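Local coordinates for demethyldecarbamoylnovobiocin O-methyltransferase (Streptomyces caeruleus, PDB 2WK1), which methylates the 4-hydroxyl of the noviose sugar with S-adenosyl-L-methionine, in the penultimate step of novobiocin biosynthesis, at residues Y51-H56 with A80-M85; R72-D77 with I271-V276; L110-V115 with V212-G217; D153-D158 with D218-T223. All blocks are in the same frame, centred on the assembly; numbering follows the deposited sequence.

Interaction 1: Y51-H56 with A80-M85. With SAH (S-adenosyl-L-homocysteine), chain B.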
# COMPACT_ATOMS: atom_id res chain seq x y z
N TYR A 51 -3.02 -5.19 3.49
CA TYR A 51 -2.73 -5.26 4.91
C TYR A 51 -3.91 -5.75 5.74
O TYR A 51 -3.91 -5.62 6.96
CB TYR A 51 -2.15 -3.93 5.45
CG TYR A 51 -3.00 -2.68 5.32
CD1 TYR A 51 -3.00 -1.93 4.15
CD2 TYR A 51 -3.77 -2.23 6.39
CE1 TYR A 51 -3.76 -0.78 4.05
CE2 TYR A 51 -4.52 -1.08 6.29
CZ TYR A 51 -4.53 -0.36 5.13
OH TYR A 51 -5.28 0.79 5.09
N GLU A 52 -4.93 -6.31 5.07
CA GLU A 52 -6.07 -6.96 5.73
C GLU A 52 -6.75 -6.02 6.71
O GLU A 52 -7.05 -6.39 7.85
CB GLU A 52 -5.63 -8.27 6.40
CG GLU A 52 -4.98 -9.21 5.42
CD GLU A 52 -4.45 -10.48 6.01
OE1 GLU A 52 -4.87 -10.89 7.11
OE2 GLU A 52 -3.63 -11.09 5.35
N ASP A 53 -7.01 -4.80 6.28
CA ASP A 53 -7.62 -3.83 7.16
C ASP A 53 -9.02 -4.29 7.57
O ASP A 53 -9.87 -4.55 6.71
CB ASP A 53 -7.72 -2.47 6.45
CG ASP A 53 -8.09 -1.34 7.39
OD1 ASP A 53 -7.53 -1.28 8.52
OD2 ASP A 53 -8.95 -0.51 7.03
N PRO A 54 -9.28 -4.40 8.88
CA PRO A 54 -10.61 -4.82 9.30
C PRO A 54 -11.68 -3.79 9.03
O PRO A 54 -11.38 -2.63 8.77
CB PRO A 54 -10.45 -5.04 10.81
CG PRO A 54 -9.32 -4.24 11.19
CD PRO A 54 -8.40 -4.12 10.03
N ALA A 55 -12.94 -4.23 9.12
CA ALA A 55 -14.06 -3.30 9.07
C ALA A 55 -14.07 -2.37 10.30
O ALA A 55 -13.61 -2.72 11.41
CB ALA A 55 -15.39 -4.06 8.95
N HIS A 56 -14.60 -1.16 10.10
CA HIS A 56 -14.69 -0.11 11.11
C HIS A 56 -15.49 -0.62 12.31
O HIS A 56 -16.46 -1.37 12.13
CB HIS A 56 -15.43 1.10 10.48
CG HIS A 56 -15.16 2.41 11.13
ND1 HIS A 56 -15.63 2.74 12.39
CD2 HIS A 56 -14.49 3.50 10.68
CE1 HIS A 56 -15.24 3.97 12.69
NE2 HIS A 56 -14.55 4.45 11.67
N ALA A 80 -11.82 0.15 8.52
CA ALA A 80 -11.40 0.89 9.70
C ALA A 80 -10.43 2.02 9.41
O ALA A 80 -10.53 3.10 9.98
CB ALA A 80 -10.79 -0.09 10.71
N ASN A 81 -9.50 1.77 8.49
CA ASN A 81 -8.43 2.72 8.20
C ASN A 81 -8.21 2.98 6.72
O ASN A 81 -7.64 4.00 6.37
CB ASN A 81 -7.12 2.23 8.81
CG ASN A 81 -7.24 1.98 10.28
OD1 ASN A 81 -7.27 2.92 11.06
ND2 ASN A 81 -7.34 0.72 10.66
N ALA A 82 -8.62 2.06 5.84
CA ALA A 82 -8.31 2.20 4.43
C ALA A 82 -9.03 3.40 3.82
O ALA A 82 -10.00 3.92 4.36
CB ALA A 82 -8.64 0.92 3.68
N HIS A 83 -8.56 3.80 2.66
CA HIS A 83 -8.88 5.11 2.12
C HIS A 83 -10.13 5.18 1.25
O HIS A 83 -10.58 6.27 0.94
CB HIS A 83 -7.67 5.67 1.36
CG HIS A 83 -6.48 5.86 2.23
ND1 HIS A 83 -5.27 5.23 2.02
CD2 HIS A 83 -6.33 6.60 3.35
CE1 HIS A 83 -4.43 5.58 2.98
NE2 HIS A 83 -5.05 6.42 3.79
N THR A 84 -10.69 4.01 0.90
CA THR A 84 -11.95 3.96 0.18
C THR A 84 -12.79 2.82 0.72
O THR A 84 -12.26 1.81 1.18
CB THR A 84 -11.75 3.76 -1.34
OG1 THR A 84 -13.00 3.79 -2.02
CG2 THR A 84 -11.04 2.46 -1.66
N MET A 85 -14.11 3.02 0.64
CA MET A 85 -15.07 1.97 0.97
C MET A 85 -15.63 1.25 -0.25
O MET A 85 -16.45 0.34 -0.10
CB MET A 85 -16.24 2.51 1.82
CG MET A 85 -17.07 3.52 1.09
SD MET A 85 -18.53 4.08 1.98
CE MET A 85 -17.79 5.17 3.19
N SAH B . -16.41 7.57 -2.80
CA SAH B . -16.05 7.34 -1.36
CB SAH B . -17.31 7.12 -0.53
CG SAH B . -18.23 8.33 -0.47
SD SAH B . -19.21 8.34 1.04
C SAH B . -15.01 6.25 -1.25
O SAH B . -14.88 5.64 -0.18
OXT SAH B . -14.25 6.05 -2.18
C5' SAH B . -20.40 9.64 0.68
C4' SAH B . -19.76 11.04 0.63
O4' SAH B . -20.70 11.95 0.00
C3' SAH B . -19.38 11.63 1.99
O3' SAH B . -17.99 12.01 2.04
C2' SAH B . -20.32 12.84 2.12
O2' SAH B . -19.79 13.95 2.84
C1' SAH B . -20.61 13.22 0.66
N9 SAH B . -21.88 13.88 0.38
C8 SAH B . -23.08 13.25 0.24
N7 SAH B . -24.04 14.13 -0.16
C5 SAH B . -23.42 15.33 -0.30
C6 SAH B . -23.83 16.64 -0.73
N6 SAH B . -25.09 16.87 -1.06
N1 SAH B . -22.91 17.61 -0.78
C2 SAH B . -21.62 17.38 -0.48
N3 SAH B . -21.15 16.19 -0.07
C4 SAH B . -22.01 15.16 0.01

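Interaction 2: R72-D77 with I271-V276. With SO4 (sulfate ion), chain D.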
# COMPACT_ATOMS: atom_id res chain seq x y z
N ARG A 72 -14.54 -7.22 1.19
CA ARG A 72 -13.77 -6.07 0.71
C ARG A 72 -13.69 -6.05 -0.81
O ARG A 72 -13.70 -4.98 -1.43
CB ARG A 72 -12.38 -6.08 1.32
CG ARG A 72 -11.60 -4.79 1.09
CD ARG A 72 -12.26 -3.55 1.69
NE ARG A 72 -12.66 -3.73 3.09
CZ ARG A 72 -11.83 -3.82 4.12
NH1 ARG A 72 -10.51 -3.70 3.95
NH2 ARG A 72 -12.31 -4.01 5.34
N ASN A 73 -13.66 -7.22 -1.43
CA ASN A 73 -13.61 -7.31 -2.87
C ASN A 73 -14.78 -6.64 -3.56
O ASN A 73 -14.64 -6.12 -4.67
CB ASN A 73 -13.42 -8.76 -3.35
CG ASN A 73 -12.07 -8.91 -3.84
OD1 ASN A 73 -11.14 -8.84 -3.05
ND2 ASN A 73 -11.91 -8.79 -5.17
N GLU A 74 -15.94 -6.69 -2.91
CA GLU A 74 -17.17 -6.12 -3.45
C GLU A 74 -17.57 -4.81 -2.78
O GLU A 74 -18.60 -4.26 -3.08
CB GLU A 74 -18.29 -7.16 -3.42
CG GLU A 74 -18.03 -8.30 -4.38
CD GLU A 74 -19.09 -9.36 -4.38
OE1 GLU A 74 -19.67 -9.64 -3.31
OE2 GLU A 74 -19.32 -9.93 -5.47
N GLY A 75 -16.73 -4.29 -1.90
CA GLY A 75 -17.00 -2.99 -1.29
C GLY A 75 -18.21 -2.99 -0.38
O GLY A 75 -18.99 -2.04 -0.37
N ARG A 76 -18.33 -4.06 0.42
CA ARG A 76 -19.52 -4.24 1.25
C ARG A 76 -19.30 -4.00 2.72
O ARG A 76 -20.10 -4.42 3.57
CB ARG A 76 -20.13 -5.61 0.96
CG ARG A 76 -21.00 -5.55 -0.29
CD ARG A 76 -22.28 -4.75 0.07
NE ARG A 76 -23.25 -4.65 -1.01
CZ ARG A 76 -24.25 -5.49 -1.21
NH1 ARG A 76 -24.44 -6.55 -0.41
NH2 ARG A 76 -25.08 -5.26 -2.21
N ASP A 77 -18.26 -3.26 3.04
CA ASP A 77 -18.03 -2.78 4.38
C ASP A 77 -17.41 -1.38 4.38
O ASP A 77 -17.10 -0.82 3.30
CB ASP A 77 -17.21 -3.80 5.21
CG ASP A 77 -15.79 -4.01 4.71
OD1 ASP A 77 -15.37 -3.37 3.72
OD2 ASP A 77 -15.06 -4.79 5.38
N ILE A 271 -21.37 -3.28 -12.30
CA ILE A 271 -19.99 -3.43 -11.82
C ILE A 271 -19.84 -4.57 -10.82
O ILE A 271 -18.99 -5.45 -10.95
CB ILE A 271 -19.50 -2.12 -11.16
CG1 ILE A 271 -19.55 -0.97 -12.17
CG2 ILE A 271 -18.09 -2.32 -10.63
CD1 ILE A 271 -19.49 0.43 -11.59
N ASP A 272 -20.68 -4.55 -9.81
CA ASP A 272 -20.61 -5.51 -8.71
C ASP A 272 -22.03 -5.77 -8.20
O ASP A 272 -22.95 -5.86 -9.02
CB ASP A 272 -19.58 -5.08 -7.65
CG ASP A 272 -19.82 -3.69 -7.08
OD1 ASP A 272 -20.89 -3.08 -7.31
OD2 ASP A 272 -18.93 -3.21 -6.35
N ARG A 273 -22.23 -5.89 -6.89
CA ARG A 273 -23.58 -6.07 -6.36
C ARG A 273 -24.28 -4.73 -6.16
O ARG A 273 -25.45 -4.72 -5.72
CB ARG A 273 -23.53 -6.81 -5.02
CG ARG A 273 -22.82 -8.15 -5.13
CD ARG A 273 -22.87 -8.90 -3.83
NE ARG A 273 -24.19 -9.43 -3.47
CZ ARG A 273 -24.59 -10.69 -3.68
NH1 ARG A 273 -23.85 -11.55 -4.35
NH2 ARG A 273 -25.79 -11.06 -3.25
N ASP A 274 -23.61 -3.60 -6.45
CA ASP A 274 -24.13 -2.26 -6.14
C ASP A 274 -24.06 -1.28 -7.30
O ASP A 274 -25.07 -0.64 -7.65
CB ASP A 274 -23.39 -1.67 -4.96
CG ASP A 274 -23.68 -2.41 -3.68
OD1 ASP A 274 -24.80 -2.25 -3.12
OD2 ASP A 274 -22.81 -3.19 -3.24
N GLY A 275 -22.89 -1.13 -7.88
CA GLY A 275 -22.65 -0.05 -8.83
C GLY A 275 -23.01 -0.39 -10.26
O GLY A 275 -23.01 -1.57 -10.67
N VAL A 276 -23.26 0.66 -11.03
CA VAL A 276 -23.44 0.58 -12.48
C VAL A 276 -22.72 1.76 -13.13
O VAL A 276 -22.33 2.71 -12.45
CB VAL A 276 -24.95 0.59 -12.90
CG1 VAL A 276 -25.73 -0.57 -12.21
CG2 VAL A 276 -25.60 1.92 -12.54
S SO4 D . -27.31 -8.04 -1.83
O1 SO4 D . -28.62 -8.30 -2.42
O2 SO4 D . -26.49 -7.48 -2.89
O3 SO4 D . -26.77 -9.33 -1.36
O4 SO4 D . -27.42 -7.10 -0.71
O HOH W 1 -20.98 -4.93 -4.44

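Interaction 3: L110-V115 with V212-G217. With SAH (S-adenosyl-L-homocysteine), chain B; EDO (1,2-ethanediol), chain F.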
# COMPACT_ATOMS: atom_id res chain seq x y z
N LEU A 110 -11.51 14.60 -14.54
CA LEU A 110 -12.09 13.50 -13.80
C LEU A 110 -12.69 14.09 -12.52
O LEU A 110 -12.09 15.00 -11.94
CB LEU A 110 -11.00 12.49 -13.43
CG LEU A 110 -10.11 11.99 -14.56
CD1 LEU A 110 -9.06 11.03 -14.01
CD2 LEU A 110 -10.92 11.37 -15.67
N VAL A 111 -13.85 13.61 -12.08
CA VAL A 111 -14.44 14.09 -10.84
C VAL A 111 -15.09 12.99 -10.06
O VAL A 111 -15.68 12.09 -10.66
CB VAL A 111 -15.45 15.22 -11.13
CG1 VAL A 111 -16.61 14.74 -11.97
CG2 VAL A 111 -15.95 15.87 -9.82
N GLU A 112 -15.00 13.06 -8.74
CA GLU A 112 -15.84 12.29 -7.86
C GLU A 112 -16.64 13.22 -6.98
O GLU A 112 -16.08 14.16 -6.38
CB GLU A 112 -15.05 11.35 -6.96
CG GLU A 112 -16.01 10.36 -6.30
CD GLU A 112 -15.36 9.33 -5.40
OE1 GLU A 112 -14.43 9.73 -4.69
OE2 GLU A 112 -15.80 8.14 -5.39
N THR A 113 -17.95 13.01 -6.96
CA THR A 113 -18.86 13.71 -6.08
C THR A 113 -19.21 12.81 -4.91
O THR A 113 -20.02 11.91 -5.03
CB THR A 113 -20.11 14.23 -6.82
OG1 THR A 113 -20.78 13.16 -7.47
CG2 THR A 113 -19.75 15.26 -7.84
N GLY A 114 -18.52 13.00 -3.79
CA GLY A 114 -18.66 12.21 -2.58
C GLY A 114 -17.45 11.33 -2.45
O GLY A 114 -17.36 10.29 -3.09
N VAL A 115 -16.52 11.75 -1.59
CA VAL A 115 -15.17 11.20 -1.60
C VAL A 115 -14.73 10.50 -0.31
O VAL A 115 -13.74 9.78 -0.32
CB VAL A 115 -14.15 12.28 -1.98
CG1 VAL A 115 -14.63 13.04 -3.23
CG2 VAL A 115 -13.81 13.21 -0.81
N VAL A 212 -14.71 11.52 -17.01
CA VAL A 212 -15.31 10.56 -16.07
C VAL A 212 -15.99 11.35 -14.97
O VAL A 212 -15.37 12.19 -14.33
CB VAL A 212 -14.29 9.56 -15.47
CG1 VAL A 212 -15.00 8.62 -14.49
CG2 VAL A 212 -13.55 8.77 -16.56
N LEU A 213 -17.27 11.05 -14.74
CA LEU A 213 -18.07 11.58 -13.64
C LEU A 213 -18.43 10.42 -12.74
O LEU A 213 -19.20 9.58 -13.14
CB LEU A 213 -19.32 12.22 -14.20
CG LEU A 213 -20.45 12.62 -13.26
CD1 LEU A 213 -19.92 13.51 -12.13
CD2 LEU A 213 -21.61 13.27 -14.05
N ARG A 214 -17.84 10.35 -11.54
CA ARG A 214 -18.15 9.29 -10.57
C ARG A 214 -19.01 9.89 -9.47
O ARG A 214 -18.63 10.87 -8.86
CB ARG A 214 -16.90 8.64 -10.01
CG ARG A 214 -17.26 7.45 -9.11
CD ARG A 214 -16.04 6.66 -8.60
NE ARG A 214 -16.46 5.31 -8.29
CZ ARG A 214 -17.19 4.98 -7.23
NH1 ARG A 214 -17.35 5.84 -6.24
NH2 ARG A 214 -17.71 3.78 -7.14
N MET A 215 -20.17 9.31 -9.26
CA MET A 215 -21.16 9.81 -8.32
C MET A 215 -21.27 8.87 -7.15
O MET A 215 -21.56 7.67 -7.33
CB MET A 215 -22.51 9.95 -9.02
CG MET A 215 -22.46 10.78 -10.31
SD MET A 215 -24.08 11.25 -10.87
CE MET A 215 -24.81 9.66 -11.02
N ASP A 216 -21.07 9.38 -5.94
CA ASP A 216 -21.13 8.58 -4.72
C ASP A 216 -21.61 9.45 -3.57
O ASP A 216 -20.93 9.57 -2.53
CB ASP A 216 -19.74 8.02 -4.43
CG ASP A 216 -19.74 6.82 -3.48
OD1 ASP A 216 -20.76 6.55 -2.80
OD2 ASP A 216 -18.68 6.13 -3.41
N GLY A 217 -22.77 10.06 -3.75
CA GLY A 217 -23.32 10.99 -2.78
C GLY A 217 -24.49 10.49 -1.95
O GLY A 217 -25.07 11.26 -1.20
N SAH B . -16.41 7.57 -2.80
CA SAH B . -16.05 7.34 -1.36
CB SAH B . -17.31 7.12 -0.53
CG SAH B . -18.23 8.33 -0.47
SD SAH B . -19.21 8.34 1.04
C SAH B . -15.01 6.25 -1.25
O SAH B . -14.88 5.64 -0.18
OXT SAH B . -14.25 6.05 -2.18
C5' SAH B . -20.40 9.64 0.68
C4' SAH B . -19.76 11.04 0.63
O4' SAH B . -20.70 11.95 0.00
C3' SAH B . -19.38 11.63 1.99
O3' SAH B . -17.99 12.01 2.04
C2' SAH B . -20.32 12.84 2.12
O2' SAH B . -19.79 13.95 2.84
C1' SAH B . -20.61 13.22 0.66
N9 SAH B . -21.88 13.88 0.38
C8 SAH B . -23.08 13.25 0.24
N7 SAH B . -24.04 14.13 -0.16
C5 SAH B . -23.42 15.33 -0.30
C6 SAH B . -23.83 16.64 -0.73
N6 SAH B . -25.09 16.87 -1.06
N1 SAH B . -22.91 17.61 -0.78
C2 SAH B . -21.62 17.38 -0.48
N3 SAH B . -21.15 16.19 -0.07
C4 SAH B . -22.01 15.16 0.01
C1 EDO F . -24.76 8.60 -6.85
O1 EDO F . -24.61 9.85 -6.09
C2 EDO F . -25.38 7.41 -6.09
O2 EDO F . -24.34 6.49 -5.68

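Interaction 4: D153-D158 with D218-T223. With SAH (S-adenosyl-L-homocysteine), chain B; EDO (1,2-ethanediol), chain F.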
# COMPACT_ATOMS: atom_id res chain seq x y z
N ASP A 153 -38.27 19.05 4.53
CA ASP A 153 -38.58 19.29 3.12
C ASP A 153 -37.74 18.44 2.14
O ASP A 153 -37.84 18.59 0.91
CB ASP A 153 -38.43 20.78 2.79
CG ASP A 153 -39.28 21.67 3.71
OD1 ASP A 153 -40.42 21.28 4.06
OD2 ASP A 153 -38.80 22.77 4.07
N GLY A 154 -36.93 17.53 2.66
CA GLY A 154 -36.18 16.62 1.77
C GLY A 154 -37.06 15.66 0.99
O GLY A 154 -38.24 15.48 1.30
N TYR A 155 -36.50 15.06 -0.04
CA TYR A 155 -37.13 13.93 -0.75
C TYR A 155 -37.53 12.86 0.26
O TYR A 155 -36.75 12.53 1.15
CB TYR A 155 -36.12 13.35 -1.76
CG TYR A 155 -36.64 12.26 -2.67
CD1 TYR A 155 -37.55 12.55 -3.68
CD2 TYR A 155 -36.19 10.94 -2.56
CE1 TYR A 155 -38.03 11.57 -4.52
CE2 TYR A 155 -36.66 9.94 -3.42
CZ TYR A 155 -37.58 10.27 -4.39
OH TYR A 155 -38.08 9.32 -5.25
N ALA A 156 -38.74 12.32 0.13
CA ALA A 156 -39.25 11.38 1.12
C ALA A 156 -38.29 10.22 1.35
O ALA A 156 -38.02 9.83 2.47
CB ALA A 156 -40.64 10.86 0.69
N GLY A 157 -37.72 9.68 0.27
CA GLY A 157 -36.79 8.57 0.38
C GLY A 157 -35.52 8.93 1.13
O GLY A 157 -34.96 8.10 1.85
N ASP A 158 -35.07 10.17 0.98
CA ASP A 158 -33.88 10.64 1.69
C ASP A 158 -34.20 10.82 3.17
O ASP A 158 -33.39 10.45 4.02
CB ASP A 158 -33.38 11.97 1.12
CG ASP A 158 -32.72 11.83 -0.24
OD1 ASP A 158 -32.42 10.67 -0.65
OD2 ASP A 158 -32.48 12.89 -0.89
N ASP A 218 -24.84 9.20 -2.09
CA ASP A 218 -25.77 8.48 -1.20
C ASP A 218 -27.26 8.86 -1.16
O ASP A 218 -28.04 8.04 -0.73
CB ASP A 218 -25.24 8.47 0.24
CG ASP A 218 -24.12 7.46 0.45
OD1 ASP A 218 -24.16 6.33 -0.11
OD2 ASP A 218 -23.18 7.80 1.19
N LEU A 219 -27.63 10.06 -1.61
CA LEU A 219 -29.01 10.55 -1.53
C LEU A 219 -29.59 10.86 -2.87
O LEU A 219 -28.86 11.16 -3.81
CB LEU A 219 -29.04 11.87 -0.75
CG LEU A 219 -28.51 11.91 0.66
CD1 LEU A 219 -28.61 13.35 1.21
CD2 LEU A 219 -29.29 10.94 1.47
N TYR A 220 -30.92 10.85 -2.96
CA TYR A 220 -31.59 11.31 -4.16
C TYR A 220 -31.15 12.73 -4.49
O TYR A 220 -30.80 13.04 -5.64
CB TYR A 220 -33.11 11.27 -3.98
CG TYR A 220 -33.90 11.92 -5.09
CD1 TYR A 220 -34.15 13.28 -5.09
CD2 TYR A 220 -34.40 11.15 -6.13
CE1 TYR A 220 -34.89 13.87 -6.11
CE2 TYR A 220 -35.13 11.72 -7.15
CZ TYR A 220 -35.37 13.08 -7.14
OH TYR A 220 -36.12 13.67 -8.14
N GLU A 221 -31.17 13.61 -3.49
CA GLU A 221 -30.89 15.00 -3.80
C GLU A 221 -29.46 15.24 -4.25
O GLU A 221 -29.22 16.01 -5.18
CB GLU A 221 -31.31 15.92 -2.67
CG GLU A 221 -30.56 15.91 -1.39
CD GLU A 221 -30.90 17.20 -0.64
OE1 GLU A 221 -31.98 17.26 -0.01
OE2 GLU A 221 -30.12 18.16 -0.74
N SER A 222 -28.52 14.55 -3.62
CA SER A 222 -27.13 14.65 -3.99
C SER A 222 -26.92 14.18 -5.40
O SER A 222 -26.19 14.80 -6.17
CB SER A 222 -26.27 13.85 -3.03
OG SER A 222 -26.43 14.30 -1.68
N THR A 223 -27.56 13.07 -5.76
CA THR A 223 -27.41 12.48 -7.08
C THR A 223 -28.05 13.36 -8.15
O THR A 223 -27.47 13.58 -9.18
CB THR A 223 -28.00 11.05 -7.10
OG1 THR A 223 -27.39 10.28 -6.06
CG2 THR A 223 -27.81 10.36 -8.42
N SAH B . -16.41 7.57 -2.80
CA SAH B . -16.05 7.34 -1.36
CB SAH B . -17.31 7.12 -0.53
CG SAH B . -18.23 8.33 -0.47
SD SAH B . -19.21 8.34 1.04
C SAH B . -15.01 6.25 -1.25
O SAH B . -14.88 5.64 -0.18
OXT SAH B . -14.25 6.05 -2.18
C5' SAH B . -20.40 9.64 0.68
C4' SAH B . -19.76 11.04 0.63
O4' SAH B . -20.70 11.95 0.00
C3' SAH B . -19.38 11.63 1.99
O3' SAH B . -17.99 12.01 2.04
C2' SAH B . -20.32 12.84 2.12
O2' SAH B . -19.79 13.95 2.84
C1' SAH B . -20.61 13.22 0.66
N9 SAH B . -21.88 13.88 0.38
C8 SAH B . -23.08 13.25 0.24
N7 SAH B . -24.04 14.13 -0.16
C5 SAH B . -23.42 15.33 -0.30
C6 SAH B . -23.83 16.64 -0.73
N6 SAH B . -25.09 16.87 -1.06
N1 SAH B . -22.91 17.61 -0.78
C2 SAH B . -21.62 17.38 -0.48
N3 SAH B . -21.15 16.19 -0.07
C4 SAH B . -22.01 15.16 0.01
C1 EDO F . -24.76 8.60 -6.85
O1 EDO F . -24.61 9.85 -6.09
C2 EDO F . -25.38 7.41 -6.09
O2 EDO F . -24.34 6.49 -5.68
O HOH W 2 -33.71 15.17 -0.11

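Interaction 1: Y51-H56 with A80-M85
Asp53 presents its carboxylate to the loop at Ala80-Ala82 and collects three N-H groups from it. OD1 of Asp53 takes ND2 of Asn81 at 2.9 Å, an almost straight bond on the syn lone pair of the oxygen, with the acceptor lying in the Asn81 amide plane. OD2 of Asp53 has two backbone donors: Asn81 N, 2.8 Å away on the syn lone pair, and Ala82 N, 2.9 Å away and well above the carboxylate plane. The Asn81 torsion explains the double grip: CG lies beside its own backbone N (chi1 -56°), which folds the amide back toward the same carboxylate that holds the N-H of that residue. The two side chains cross at about a right angle, their flat ends 49° apart. One residue earlier, Ala80 N donates to Pro54 O at 2.8 Å, in the carbonyl plane. Tyr51 approaches Ala82 with its hydroxyl, OH lying 3.4 Å from Ala82 CA and close to the methyl; its ring stacks on Tyr51 of the second subunit. The His56 side chain reaches Ala80 through CB and CD2, with CD2 4.0 Å from Ala80 O; its ND1 is bonded to Glu58 N. Further along this loop, the chain reaches the cofactor product: Thr84 OG1 donates to OXT of S-adenosylhomocysteine at 2.6 Å, and Met85 N donates to its other carboxylate oxygen O at 2.9 Å. Three donors around one carboxylate would favour the ionised form of Asp53 and fix the course of the backbone just ahead of the residues that bind the amino-acid end of the cofactor.

Interaction 2: R72-D77 with I271-V276
Arg76 meets Asp274 side-on, with NE and NH2 directed at separate oxygens. NE donates to OD2 of Asp274 at 2.7 Å, on its syn lone pair, whereas NH2 reaches OD1 of Asp274 at 3.2 Å from above the carboxylate plane. The guanidinium and carboxylate planes stand 59° apart. A bend at chi2 (-72°) turns the Arg76 chain across toward this partner. Arg273 covers one face of the Arg76 guanidinium with its aliphatic part, CB lying 3.6 Å from NH2 of Arg76. Both arginines bind a sulfate, probably from the crystallisation liquor: Arg76 NH2 donates to O2 of the ion at 2.7 Å, and Arg273 NH2 to its O3 at the same distance. Gly75, with positive phi, is the C-prime residue of a Schellman motif ending helix 69-73; in segment 271-276, Asp272 OD1 accepts from Asp274 N in an Asx turn, and also from Gly275 N. Glu74 slants over Arg273 and touches its methylene carbons, Glu74 OE1 coming 3.3 Å from Arg273 CD. A water joins the two turns, donating to Glu74 O and Asp274 OD2 and accepting from Arg273 N. Arg90 of helix 87-103 forms a salt bridge with Asp272 OD2 and hydrogen bonds with the carbonyls of Glu74 and Gly75.

Interaction 3: L110-V115 with V212-G217
Glu112 and Arg214 run side by side from adjacent strands toward the amino group of S-adenosylhomocysteine. Glu112 OE2 lies 2.7 Å from the ligand N, which donates to Asp216 OD2 at 2.8 Å and to Gly114 O at 2.9 Å. Behind this first shell stands Arg214: its NH1 donates to Glu112 OE2 at 2.9 Å and to Asp216 OD2 at 3.1 Å, so one nitrogen bridges two carboxylates that would otherwise probably repel each other. The extended Arg214 chain, CG anti to the backbone N (chi1 -174°), carries the guanidinium off the sheet face and obliquely toward the C-terminal end of the strands, where NH2 is held in turn by Asp243. Asp216 and Asp243 are predicted magnesium ligands. Parallel strand pairing sets the register: Thr113 N donates to Arg214 O, and Arg214 N to Val111 O, each at 2.9 Å. Past the strand end, Asp216 N still reaches Thr113 O. On the other face of the sheet, Val111 CG1 packs 3.5 Å from Leu213 CD1. These strands are central to the Rossmann-like methyltransferase sheet, between strands 138-142 and 238-242; helices 87-103 and 119-130 cover the face of Glu112 and Arg214, while helix 220-230 packs on that of Thr113 and Met215.

Interaction 4: D153-D158 with D218-T223
Tyr220 lies with its ring flat over that of Tyr155. CB touches Tyr155 CD2 at 3.4 Å and faces Asp158 OD1. CG, turned opposite the backbone N (chi1 172°), thereby stands over the middle of the Tyr155 ring. Tyr220 CD1 meets Tyr155 CG at 3.6 Å and Tyr220 CD2 meets Tyr155 CZ at 3.7 Å, while CE1, CE2 and CZ of Tyr220 lie over the CD1-CE1 side of Tyr155. The hydroxyl at the tip goes to Glu257. With planes 9° apart and centroids separated by 3.8 Å, this is a face-to-face stack, yet the side chains run across each other at about a right angle, so the two hydroxyls head for different partners. Next to the stack, Asp158 binds the first backbone N-H groups of helix 220-230, whose N-cap residue is Leu219: OD1 of Asp158 accepts from Tyr220 N at 2.8 Å and its OD2 from Glu221 N at 3.0 Å, each on a syn lone pair. The helix start would probably stabilise the negative charge. A water donates to Asp158 OD2 and Glu221 OE1 and accepts from Tyr155 N. Next after Glu221, Ser222 OG donates to adenine N7 of S-adenosylhomocysteine at 2.8 Å. The contact joins the beginnings of helices 156-161 and 220-230, with helix 249-261 alongside: its Pro250 and Ala254 pack on Tyr220, and Asp253 binds the Tyr155 hydroxyl.

Interactions 1, 3 and 4 touch S-adenosylhomocysteine: 1 at its amino-acid end, 3 mainly there but also beside the adenine, 4 at the adenine and the ribose C5'. Interaction 3, in the central sheet, lies centre to centre about 20 Å from interaction 1 and about 17 Å from interaction 4, which it touches where strand 210-215 runs on into helix 220-230. Interactions 1 and 2 touch through Asp53 O and Arg72 NH2, their segments alternating along the chain. Interaction 2 ties the end of helix 69-73 to the loop between the last two strands; in sequence its segments bracket 3 and 4. Loop residues 84-85 and the Rossmann-like core share the ligand site, while interaction 2 lies outside it.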